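Local coordinates for protein GDP-6-deoxy-D-mannose reductase (Pseudomonas aeruginosa, PDB 6X3B) that probably reduces GDP-4-dehydro-6-deoxy-D-mannose to GDP-rhamnose with the help of bound NADPH, on the pathway to lipopolysaccharide O-antigen, at residues A[22-27]-A[70-75]; A[207-212]-A[266-271]; A[250-255]-A[284-289]; A[173-178]-A[242-247]. All coordinates share one frame; numbering follows the deposited sequence.

Contact 1. Residues A[22-27]-A[70-75]; sequences TQRLFV and WPELPD
Arg24 is held at both its backbone and its side chain by 70-75. Its amide N gives a nearly straight hydrogen bond (170°) to OD2 of Asp75, 2.8 Å away, which accepts through its anti lone pair, while Asp75 N returns a bond to Arg24 O (2.7 Å). The extended side chain then crosses that of Glu72 at about a right angle and forms a salt bridge, Arg24 NE to Glu72 OE1 at 2.7 Å, with the donor well above the carboxylate plane. Strand 23-28 is the first strand of the Rossmann-type sheet, and 70-75 is the loop leading into its parallel neighbour 76-79; the bond from Asp75 N to Arg24 O leads into that pairing, which goes on with Arg24 and Ala76. Two residues along, Phe26 has CG anti to its backbone N (chi1 -175°), which turns a face of its ring to the edge of the Trp70 indole. The pair is T-shaped, planes 80° apart, with Trp70 NE1 3.2 Å above the plane of the Phe26 ring and over its centre. Pro74 CB closes on Phe26 CB at 3.8 Å. Farther out, Leu107, Ala110 and Leu111 of helix 93-114 pack on Trp70, whose carbonyl O accepts from Arg114 NE.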
# COMPACT_ATOMS: atom_id res chain seq x y z
N THR A 22 28.67 19.88 -4.48
CA THR A 22 27.67 19.89 -3.42
C THR A 22 26.24 19.84 -3.98
O THR A 22 25.94 20.45 -5.00
CB THR A 22 27.86 21.14 -2.57
OG1 THR A 22 29.18 21.11 -2.01
CG2 THR A 22 26.85 21.21 -1.45
N GLN A 23 25.36 19.11 -3.28
CA GLN A 23 23.94 19.06 -3.58
C GLN A 23 23.14 19.40 -2.33
O GLN A 23 23.54 19.05 -1.22
CB GLN A 23 23.52 17.68 -4.10
CG GLN A 23 24.31 17.29 -5.33
CD GLN A 23 23.51 16.51 -6.32
OE1 GLN A 23 23.87 15.38 -6.65
NE2 GLN A 23 22.43 17.10 -6.80
N ARG A 24 22.01 20.07 -2.53
CA ARG A 24 21.19 20.55 -1.43
C ARG A 24 20.24 19.44 -0.99
O ARG A 24 19.50 18.89 -1.80
CB ARG A 24 20.40 21.78 -1.85
CG ARG A 24 21.29 23.04 -1.97
CD ARG A 24 20.51 24.21 -2.58
NE ARG A 24 21.28 25.47 -2.56
CZ ARG A 24 22.39 25.69 -3.25
NH1 ARG A 24 22.89 24.73 -4.02
NH2 ARG A 24 23.01 26.86 -3.18
N LEU A 25 20.24 19.15 0.31
CA LEU A 25 19.48 18.05 0.88
C LEU A 25 18.52 18.60 1.92
O LEU A 25 18.94 19.32 2.83
CB LEU A 25 20.41 17.02 1.52
CG LEU A 25 19.74 15.94 2.38
CD1 LEU A 25 18.79 15.10 1.52
CD2 LEU A 25 20.79 15.06 3.06
N PHE A 26 17.24 18.30 1.77
CA PHE A 26 16.25 18.63 2.79
C PHE A 26 15.80 17.34 3.45
O PHE A 26 15.54 16.34 2.77
CB PHE A 26 15.04 19.37 2.19
CG PHE A 26 14.05 19.84 3.24
CD1 PHE A 26 14.19 21.10 3.85
CD2 PHE A 26 13.00 19.03 3.62
CE1 PHE A 26 13.28 21.52 4.82
CE2 PHE A 26 12.08 19.44 4.60
CZ PHE A 26 12.22 20.68 5.20
N VAL A 27 15.71 17.36 4.79
CA VAL A 27 15.36 16.18 5.59
C VAL A 27 14.16 16.54 6.46
O VAL A 27 14.22 17.50 7.24
CB VAL A 27 16.53 15.71 6.46
CG1 VAL A 27 16.10 14.47 7.28
CG2 VAL A 27 17.76 15.39 5.60
N TRP A 70 11.40 25.97 1.48
CA TRP A 70 12.57 25.78 0.63
C TRP A 70 12.93 27.08 -0.09
O TRP A 70 12.75 27.20 -1.31
CB TRP A 70 12.34 24.63 -0.37
CG TRP A 70 11.84 23.39 0.33
CD1 TRP A 70 12.54 22.58 1.17
CD2 TRP A 70 10.50 22.89 0.31
NE1 TRP A 70 11.73 21.57 1.65
CE2 TRP A 70 10.47 21.74 1.14
CE3 TRP A 70 9.34 23.28 -0.35
CZ2 TRP A 70 9.31 20.98 1.32
CZ3 TRP A 70 8.18 22.54 -0.16
CH2 TRP A 70 8.17 21.40 0.66
N PRO A 71 13.46 28.06 0.63
CA PRO A 71 14.03 29.24 -0.06
C PRO A 71 15.05 28.84 -1.12
O PRO A 71 14.98 29.31 -2.27
CB PRO A 71 14.65 30.06 1.09
CG PRO A 71 14.72 29.14 2.27
CD PRO A 71 13.58 28.16 2.10
N GLU A 72 15.99 27.96 -0.78
CA GLU A 72 16.77 27.25 -1.78
C GLU A 72 16.16 25.87 -2.04
O GLU A 72 15.80 25.16 -1.09
CB GLU A 72 18.23 27.09 -1.35
CG GLU A 72 18.90 28.40 -0.91
CD GLU A 72 20.42 28.27 -0.77
OE1 GLU A 72 20.91 27.15 -0.51
OE2 GLU A 72 21.11 29.30 -0.93
N LEU A 73 16.08 25.49 -3.32
CA LEU A 73 15.42 24.23 -3.72
C LEU A 73 16.30 23.03 -3.40
O LEU A 73 17.48 23.03 -3.75
CB LEU A 73 15.11 24.26 -5.20
CG LEU A 73 14.31 23.08 -5.75
CD1 LEU A 73 12.86 23.23 -5.36
CD2 LEU A 73 14.45 22.98 -7.28
N PRO A 74 15.78 22.00 -2.75
CA PRO A 74 16.60 20.80 -2.54
C PRO A 74 16.79 20.02 -3.84
O PRO A 74 15.90 19.97 -4.69
CB PRO A 74 15.80 19.98 -1.51
CG PRO A 74 14.39 20.48 -1.63
CD PRO A 74 14.46 21.92 -2.08
N ASP A 75 17.98 19.45 -3.99
CA ASP A 75 18.24 18.45 -5.02
C ASP A 75 17.75 17.08 -4.59
O ASP A 75 17.51 16.21 -5.44
CB ASP A 75 19.73 18.36 -5.29
CG ASP A 75 20.27 19.65 -5.83
OD1 ASP A 75 19.82 20.02 -6.92
OD2 ASP A 75 21.08 20.30 -5.13
O HOH W 1 20.68 17.83 -8.76

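Contact 2. Residues A[207-212]-A[266-271]; sequences QANRLE and AQVELE
Asn209 turns its CG beside its own backbone N (chi1 -70°), which carries the amide across to 266-271, and Glu271 holds its CG between its backbone N and carbonyl carbon (chi1 48°), which sets it beside CG of Arg210. Asn209 just precedes, and Glu271 opens, the strands of a small parallel sheet, 210-213 with 271-274, at the surface of the protein and apart from the main sheet. Its first bridge pairs Arg210 with Glu271: Glu271 N donates to Asn209 O at 3.2 Å, and Leu211 N donates to Glu271 O at 2.9 Å, so Glu271 uses both its N-H and its carbonyl on the residues flanking Arg210. Asn209 sits at the centre of an inverse gamma turn, and its side chain extends the pairing backward: ND2 gives a hydrogen bond to Glu269 O (2.7 Å), which lies close to the amide plane, while the same nitrogen rests against CG1 of Val268. Before this, helix 255-266 ends in a Schellman motif, with Gln267 at positive phi, and the chain straightens toward the strand. On one side of the pairing Leu211 and Leu270 turn toward the helices; Ile199 and Ala263 pack on Leu270, and Gln198 and Ile259 on Leu211. On the other, Arg210 and Glu271 meet through their aliphatic parts, not as a salt bridge: guanidinium and carboxylate planes stand 85° apart and NH1 of Arg210 stays 4.3 Å from OE1 of Glu271, while CG of Arg210 touches CG of Glu271 at 3.5 Å.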
# COMPACT_ATOMS: atom_id res chain seq x y z
N GLN A 207 18.95 1.11 40.65
CA GLN A 207 17.97 0.03 40.62
C GLN A 207 18.70 -1.29 40.77
O GLN A 207 19.89 -1.39 40.49
CB GLN A 207 17.12 0.06 39.34
CG GLN A 207 17.62 -0.84 38.21
CD GLN A 207 16.71 -0.77 36.99
OE1 GLN A 207 16.43 0.31 36.48
NE2 GLN A 207 16.24 -1.93 36.53
N ALA A 208 17.97 -2.30 41.24
CA ALA A 208 18.57 -3.59 41.53
C ALA A 208 19.02 -4.28 40.24
O ALA A 208 18.52 -4.00 39.15
CB ALA A 208 17.57 -4.49 42.27
N ASN A 209 20.00 -5.18 40.39
CA ASN A 209 20.57 -5.93 39.24
C ASN A 209 19.56 -6.98 38.77
O ASN A 209 19.92 -8.16 38.74
CB ASN A 209 21.92 -6.55 39.59
CG ASN A 209 23.01 -5.52 39.77
OD1 ASN A 209 22.75 -4.40 40.21
ND2 ASN A 209 24.24 -5.87 39.42
N ARG A 210 18.36 -6.54 38.39
CA ARG A 210 17.29 -7.46 37.91
C ARG A 210 16.66 -6.88 36.64
O ARG A 210 16.33 -5.69 36.64
CB ARG A 210 16.22 -7.61 39.00
CG ARG A 210 16.45 -8.80 39.92
CD ARG A 210 15.59 -8.73 41.17
NE ARG A 210 14.18 -8.61 40.86
CZ ARG A 210 13.38 -9.64 40.60
NH1 ARG A 210 13.86 -10.87 40.63
NH2 ARG A 210 12.10 -9.44 40.32
N LEU A 211 16.50 -7.72 35.61
CA LEU A 211 15.88 -7.27 34.37
C LEU A 211 14.60 -8.06 34.14
O LEU A 211 14.64 -9.29 34.06
CB LEU A 211 16.83 -7.47 33.20
CG LEU A 211 16.86 -6.45 32.08
CD1 LEU A 211 16.89 -5.06 32.68
CD2 LEU A 211 18.09 -6.71 31.25
N GLU A 212 13.46 -7.36 34.05
CA GLU A 212 12.18 -8.02 33.77
C GLU A 212 11.91 -7.96 32.28
O GLU A 212 11.80 -6.87 31.70
CB GLU A 212 11.05 -7.37 34.57
CG GLU A 212 11.08 -7.70 36.06
CD GLU A 212 9.93 -7.08 36.84
OE1 GLU A 212 9.01 -6.52 36.22
OE2 GLU A 212 9.96 -7.16 38.09
N ALA A 266 28.99 -3.34 30.53
CA ALA A 266 28.74 -2.49 31.68
C ALA A 266 29.47 -2.95 32.94
O ALA A 266 29.48 -2.22 33.93
CB ALA A 266 27.24 -2.44 31.96
N GLN A 267 30.08 -4.14 32.91
CA GLN A 267 30.73 -4.75 34.07
C GLN A 267 29.73 -4.94 35.20
O GLN A 267 29.98 -4.64 36.37
CB GLN A 267 31.97 -3.94 34.50
CG GLN A 267 32.99 -3.87 33.36
CD GLN A 267 34.20 -3.00 33.69
OE1 GLN A 267 35.18 -3.46 34.28
NE2 GLN A 267 34.12 -1.73 33.34
N VAL A 268 28.56 -5.44 34.82
CA VAL A 268 27.45 -5.72 35.72
C VAL A 268 27.09 -7.19 35.56
O VAL A 268 27.23 -7.77 34.48
CB VAL A 268 26.25 -4.79 35.40
CG1 VAL A 268 24.94 -5.36 35.89
CG2 VAL A 268 26.50 -3.40 35.98
N GLU A 269 26.69 -7.81 36.66
CA GLU A 269 26.06 -9.12 36.63
C GLU A 269 24.60 -8.93 37.01
O GLU A 269 24.30 -8.19 37.96
CB GLU A 269 26.75 -10.10 37.57
CG GLU A 269 27.42 -11.26 36.87
CD GLU A 269 28.11 -12.22 37.83
OE1 GLU A 269 27.65 -12.35 38.99
OE2 GLU A 269 29.10 -12.85 37.41
N LEU A 270 23.70 -9.57 36.27
CA LEU A 270 22.28 -9.37 36.50
C LEU A 270 21.54 -10.69 36.30
O LEU A 270 22.03 -11.61 35.63
CB LEU A 270 21.70 -8.29 35.57
CG LEU A 270 21.93 -8.38 34.06
CD1 LEU A 270 21.00 -9.39 33.39
CD2 LEU A 270 21.72 -7.01 33.44
N GLU A 271 20.36 -10.78 36.89
CA GLU A 271 19.47 -11.89 36.62
C GLU A 271 18.35 -11.40 35.72
O GLU A 271 17.81 -10.30 35.91
CB GLU A 271 18.91 -12.50 37.90
CG GLU A 271 18.37 -11.51 38.91
CD GLU A 271 17.89 -12.20 40.18
OE1 GLU A 271 17.33 -13.31 40.08
OE2 GLU A 271 18.08 -11.63 41.29

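Contact 3. Residues A[250-255]-A[284-289]; sequences GQEQKI and QRRVRG
OE2 of Glu252 is gripped by two arginines of 284-289, one of them, Arg288, modelled in two conformers. In one of these Arg288 NH1 reaches it at 2.6 Å, nearly along the carboxylate C-O axis; Arg286 NH2 comes to 2.8 Å, on the syn lone pair. Arg286 also places NE on OE1 of Glu252 (2.9 Å), so it takes the carboxylate side-on, one nitrogen to each oxygen. Both guanidinium groups present an edge and lie nearly coplanar with the carboxylate, 29° off for Arg286 and 14° for Arg288. In the same conformer Arg288 CG passes 3.5 Å from Gly250 O. Glu252 lays CG against Val287 O. At the other end of the contact the CA of Gly250 approaches Gly289 O at 3.1 Å; the N-H groups of both glycines are held by Asp221 OD2 of strand 219-224. That strand pairs antiparallel with 252-254 and shares backbone hydrogen bonds with the loop, Arg285 and Val287 with Ser219. The salt-bridge network thus ties the loop before helix 292-298 to the main sheet. With Ser219 OG as a further partner of OE1, the Glu252 carboxylate is fixed in rotation, and the positive charges of Arg286 and, in this conformer, Arg288 would probably favour its ionised form.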
# COMPACT_ATOMS: atom_id res chain seq x y z
N GLY A 250 21.98 -8.32 7.54
CA GLY A 250 22.11 -9.69 7.09
C GLY A 250 22.57 -10.64 8.17
O GLY A 250 22.89 -11.79 7.87
N GLN A 251 22.63 -10.20 9.43
CA GLN A 251 23.02 -11.05 10.54
C GLN A 251 21.92 -11.07 11.59
O GLN A 251 21.42 -10.02 11.99
CB GLN A 251 24.33 -10.58 11.15
CG GLN A 251 25.49 -10.55 10.17
CD GLN A 251 26.78 -11.03 10.79
OE1 GLN A 251 27.33 -10.37 11.68
NE2 GLN A 251 27.26 -12.18 10.34
N GLU A 252 21.55 -12.27 12.04
CA GLU A 252 20.64 -12.42 13.17
C GLU A 252 21.37 -12.23 14.49
O GLU A 252 22.44 -12.79 14.70
CB GLU A 252 20.00 -13.80 13.18
CG GLU A 252 18.98 -14.00 12.12
CD GLU A 252 18.50 -15.43 12.07
OE1 GLU A 252 17.96 -15.92 13.10
OE2 GLU A 252 18.69 -16.05 11.01
N GLN A 253 20.76 -11.47 15.40
CA GLN A 253 21.21 -11.40 16.78
C GLN A 253 20.09 -11.83 17.71
O GLN A 253 18.98 -11.30 17.63
CB GLN A 253 21.64 -9.98 17.16
CG GLN A 253 22.27 -9.23 16.04
CD GLN A 253 23.77 -9.23 16.13
OE1 GLN A 253 24.35 -9.87 17.00
NE2 GLN A 253 24.41 -8.52 15.22
N LYS A 254 20.39 -12.76 18.61
CA LYS A 254 19.46 -13.14 19.66
C LYS A 254 19.38 -12.06 20.73
O LYS A 254 20.41 -11.61 21.24
CB LYS A 254 19.87 -14.46 20.30
CG LYS A 254 19.84 -15.63 19.34
CD LYS A 254 20.39 -16.88 20.00
CE LYS A 254 21.18 -17.70 19.01
NZ LYS A 254 22.42 -18.26 19.62
N ILE A 255 18.16 -11.65 21.07
CA ILE A 255 17.97 -10.59 22.06
C ILE A 255 18.72 -10.90 23.35
O ILE A 255 19.36 -10.03 23.94
CB ILE A 255 16.46 -10.37 22.32
CG1 ILE A 255 15.72 -10.02 21.03
CG2 ILE A 255 16.27 -9.30 23.38
CD1 ILE A 255 16.49 -9.10 20.11
N GLN A 284 7.00 -14.01 15.44
CA GLN A 284 8.12 -14.17 14.52
C GLN A 284 9.38 -14.45 15.33
O GLN A 284 9.89 -13.56 16.00
CB GLN A 284 8.28 -12.92 13.66
CG GLN A 284 9.38 -13.02 12.63
CD GLN A 284 8.95 -13.75 11.39
OE1 GLN A 284 7.78 -13.77 11.04
NE2 GLN A 284 9.91 -14.36 10.71
N ARG A 285 9.87 -15.69 15.26
CA ARG A 285 11.03 -16.07 16.07
C ARG A 285 12.34 -15.54 15.50
O ARG A 285 13.27 -15.25 16.27
CB ARG A 285 11.14 -17.59 16.19
CG ARG A 285 9.86 -18.31 16.54
CD ARG A 285 9.27 -17.78 17.83
NE ARG A 285 10.19 -17.90 18.96
CZ ARG A 285 9.96 -17.36 20.15
NH1 ARG A 285 8.84 -16.68 20.35
NH2 ARG A 285 10.84 -17.49 21.14
N ARG A 286 12.47 -15.45 14.18
CA ARG A 286 13.74 -15.10 13.56
C ARG A 286 13.53 -14.15 12.39
O ARG A 286 12.65 -14.37 11.56
CB ARG A 286 14.48 -16.34 13.07
CG ARG A 286 14.73 -17.39 14.14
CD ARG A 286 15.29 -18.65 13.51
NE ARG A 286 16.43 -18.33 12.68
CZ ARG A 286 17.04 -19.21 11.88
NH1 ARG A 286 16.61 -20.46 11.83
NH2 ARG A 286 18.08 -18.83 11.15
N VAL A 287 14.35 -13.11 12.32
CA VAL A 287 14.33 -12.17 11.20
C VAL A 287 15.76 -11.94 10.76
O VAL A 287 16.61 -11.54 11.57
CB VAL A 287 13.65 -10.83 11.55
CG1 VAL A 287 13.73 -9.87 10.33
CG2 VAL A 287 12.21 -11.03 11.98
N ARG A 288 16.03 -12.23 9.49
CA ARG A 288 17.29 -11.90 8.84
C ARG A 288 16.95 -11.25 7.51
O ARG A 288 16.19 -11.81 6.72
CB ARG A 288 18.14 -13.16 8.63
CG ARG A 288 19.62 -12.92 8.52
CD ARG A 288 20.37 -14.24 8.64
NE ARG A 288 20.24 -15.08 7.45
CZ ARG A 288 19.51 -16.20 7.39
NH1 ARG A 288 18.84 -16.62 8.46
NH2 ARG A 288 19.47 -16.90 6.26
N GLY A 289 17.51 -10.07 7.25
CA GLY A 289 17.27 -9.39 5.99
C GLY A 289 18.41 -9.61 5.02
O GLY A 289 19.54 -9.86 5.43

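Contact 4. Residues A[173-178]-A[242-247]; sequences VLVARP and GAVYNV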
# COMPACT_ATOMS: atom_id res chain seq x y z
N VAL A 173 12.75 8.50 -7.40
CA VAL A 173 12.20 8.07 -6.13
C VAL A 173 12.86 6.77 -5.72
O VAL A 173 12.96 5.82 -6.51
CB VAL A 173 10.67 7.89 -6.20
CG1 VAL A 173 10.16 7.33 -4.89
CG2 VAL A 173 10.02 9.22 -6.55
N LEU A 174 13.31 6.72 -4.47
CA LEU A 174 13.92 5.55 -3.89
C LEU A 174 13.19 5.21 -2.59
O LEU A 174 12.68 6.10 -1.89
CB LEU A 174 15.39 5.79 -3.58
CG LEU A 174 16.21 6.43 -4.70
CD1 LEU A 174 17.48 7.05 -4.09
CD2 LEU A 174 16.58 5.36 -5.72
N VAL A 175 13.13 3.92 -2.28
CA VAL A 175 12.52 3.45 -1.05
C VAL A 175 13.54 2.62 -0.29
O VAL A 175 14.17 1.72 -0.86
CB VAL A 175 11.24 2.63 -1.33
CG1 VAL A 175 10.80 1.92 -0.07
CG2 VAL A 175 10.13 3.55 -1.81
N ALA A 176 13.70 2.92 0.99
CA ALA A 176 14.52 2.11 1.87
C ALA A 176 13.62 1.45 2.90
O ALA A 176 12.73 2.10 3.45
CB ALA A 176 15.57 2.97 2.58
N ARG A 177 13.87 0.16 3.18
CA ARG A 177 13.19 -0.60 4.24
C ARG A 177 14.21 -0.96 5.32
O ARG A 177 14.82 -2.03 5.26
CB ARG A 177 12.51 -1.86 3.70
CG ARG A 177 11.33 -1.56 2.77
CD ARG A 177 10.80 -2.82 2.07
NE ARG A 177 9.59 -2.52 1.33
CZ ARG A 177 9.00 -3.38 0.49
NH1 ARG A 177 9.55 -4.57 0.29
NH2 ARG A 177 7.88 -3.04 -0.13
N PRO A 178 14.46 -0.09 6.28
CA PRO A 178 15.44 -0.42 7.32
C PRO A 178 14.86 -1.40 8.32
O PRO A 178 13.67 -1.36 8.65
CB PRO A 178 15.71 0.93 7.99
CG PRO A 178 14.39 1.69 7.80
CD PRO A 178 13.91 1.27 6.43
N GLY A 242 13.02 4.31 -8.77
CA GLY A 242 11.95 3.34 -8.78
C GLY A 242 12.20 2.09 -7.96
O GLY A 242 11.30 1.24 -7.88
N ALA A 243 13.36 1.95 -7.32
CA ALA A 243 13.71 0.70 -6.66
C ALA A 243 13.51 0.78 -5.15
O ALA A 243 13.62 1.85 -4.54
CB ALA A 243 15.15 0.29 -6.98
N VAL A 244 13.21 -0.38 -4.56
CA VAL A 244 13.07 -0.58 -3.12
C VAL A 244 14.29 -1.33 -2.60
O VAL A 244 14.67 -2.36 -3.17
CB VAL A 244 11.78 -1.37 -2.81
CG1 VAL A 244 11.69 -1.70 -1.32
CG2 VAL A 244 10.56 -0.62 -3.30
N TYR A 245 14.88 -0.84 -1.51
CA TYR A 245 16.08 -1.46 -0.93
C TYR A 245 15.87 -1.77 0.54
O TYR A 245 15.50 -0.87 1.30
CB TYR A 245 17.29 -0.54 -1.07
CG TYR A 245 17.63 -0.20 -2.49
CD1 TYR A 245 17.03 0.87 -3.13
CD2 TYR A 245 18.54 -0.98 -3.19
CE1 TYR A 245 17.34 1.17 -4.44
CE2 TYR A 245 18.86 -0.70 -4.49
CZ TYR A 245 18.27 0.37 -5.11
OH TYR A 245 18.62 0.63 -6.40
N ASN A 246 16.12 -3.03 0.93
CA ASN A 246 16.31 -3.33 2.35
C ASN A 246 17.57 -2.65 2.86
O ASN A 246 18.60 -2.64 2.19
CB ASN A 246 16.46 -4.83 2.58
CG ASN A 246 15.18 -5.61 2.33
OD1 ASN A 246 14.07 -5.05 2.33
ND2 ASN A 246 15.33 -6.91 2.14
N VAL A 247 17.50 -2.12 4.08
CA VAL A 247 18.68 -1.62 4.78
C VAL A 247 18.81 -2.45 6.05
O VAL A 247 18.04 -2.27 7.00
CB VAL A 247 18.59 -0.12 5.07
CG1 VAL A 247 19.84 0.35 5.88
CG2 VAL A 247 18.45 0.71 3.75
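Val175 and Val244 lie side by side and point the same way, CB of Val175 3.9 Å from CG2 of Val244, on the face of the sheet that also carries Arg177 and Asn246. Val244 serves two neighbours with its two methyls: CG2 meets Val175, while CG1, anti to the backbone N (chi1 175°), stands over one face of the Arg177 guanidinium, 3.4 Å above its plane and offset toward the rim. The Arg177 chain runs straight from CG to NE and crosses Val244 obliquely, bringing its NH2 to a salt bridge with Glu159 of helix 150-169. Its CB also passes OD1 of Asn246, whose amide plane is turned 32° from the guanidinium; Tyr129 OH hydrogen-bonds both to that OD1 and to Arg177 NH1, which joins the two polar ends. On the reverse face Ala176 CB touches CG2 of Val247 at 3.8 Å, and Pro178 lies beside Val247. Tyr245 points to this side, the rim of its ring near Val175 O, and helices 225-238 and 292-298 pack on it. Between the faces the backbones pair in parallel register. Tyr245 N donates to Val175 O and Arg177 N to Tyr245 O, both at 2.7 Å, and Val247 N completes the ladder on Arg177 O at 2.9 Å. The axes of these two strand segments run 26° apart. Such parallel pairing of buried strands flanked by helices belongs to the Rossmann-type sheet of the epimerase/dehydratase family, and here it leads directly to the cofactor, since Pro178 touches the bound NADPH.

How the contacts relate
Contacts 1, 3 and 4 all reach the large mixed sheet; contact 2 belongs to a separate two-stranded sheet, its centre 47 Å from that of contact 1, on the opposite side of the chain's centre. Contact 4 is the buried one, held by a parallel backbone ladder with valines, Arg177 and Asn246 on one face and Ala176, Pro178, Tyr245 and Val247 on the other. Contact 1 is partly buried, pairing aromatic packing with a salt bridge. Contacts 2 and 3 lie at the surface and differ: contact 3 rests on a carboxylate shared by arginines, contact 2 on backbone and amide bonds with no salt bridge between its two segments. Contacts 3 and 4 adjoin in sequence, and contact 2 alternates along the chain with both.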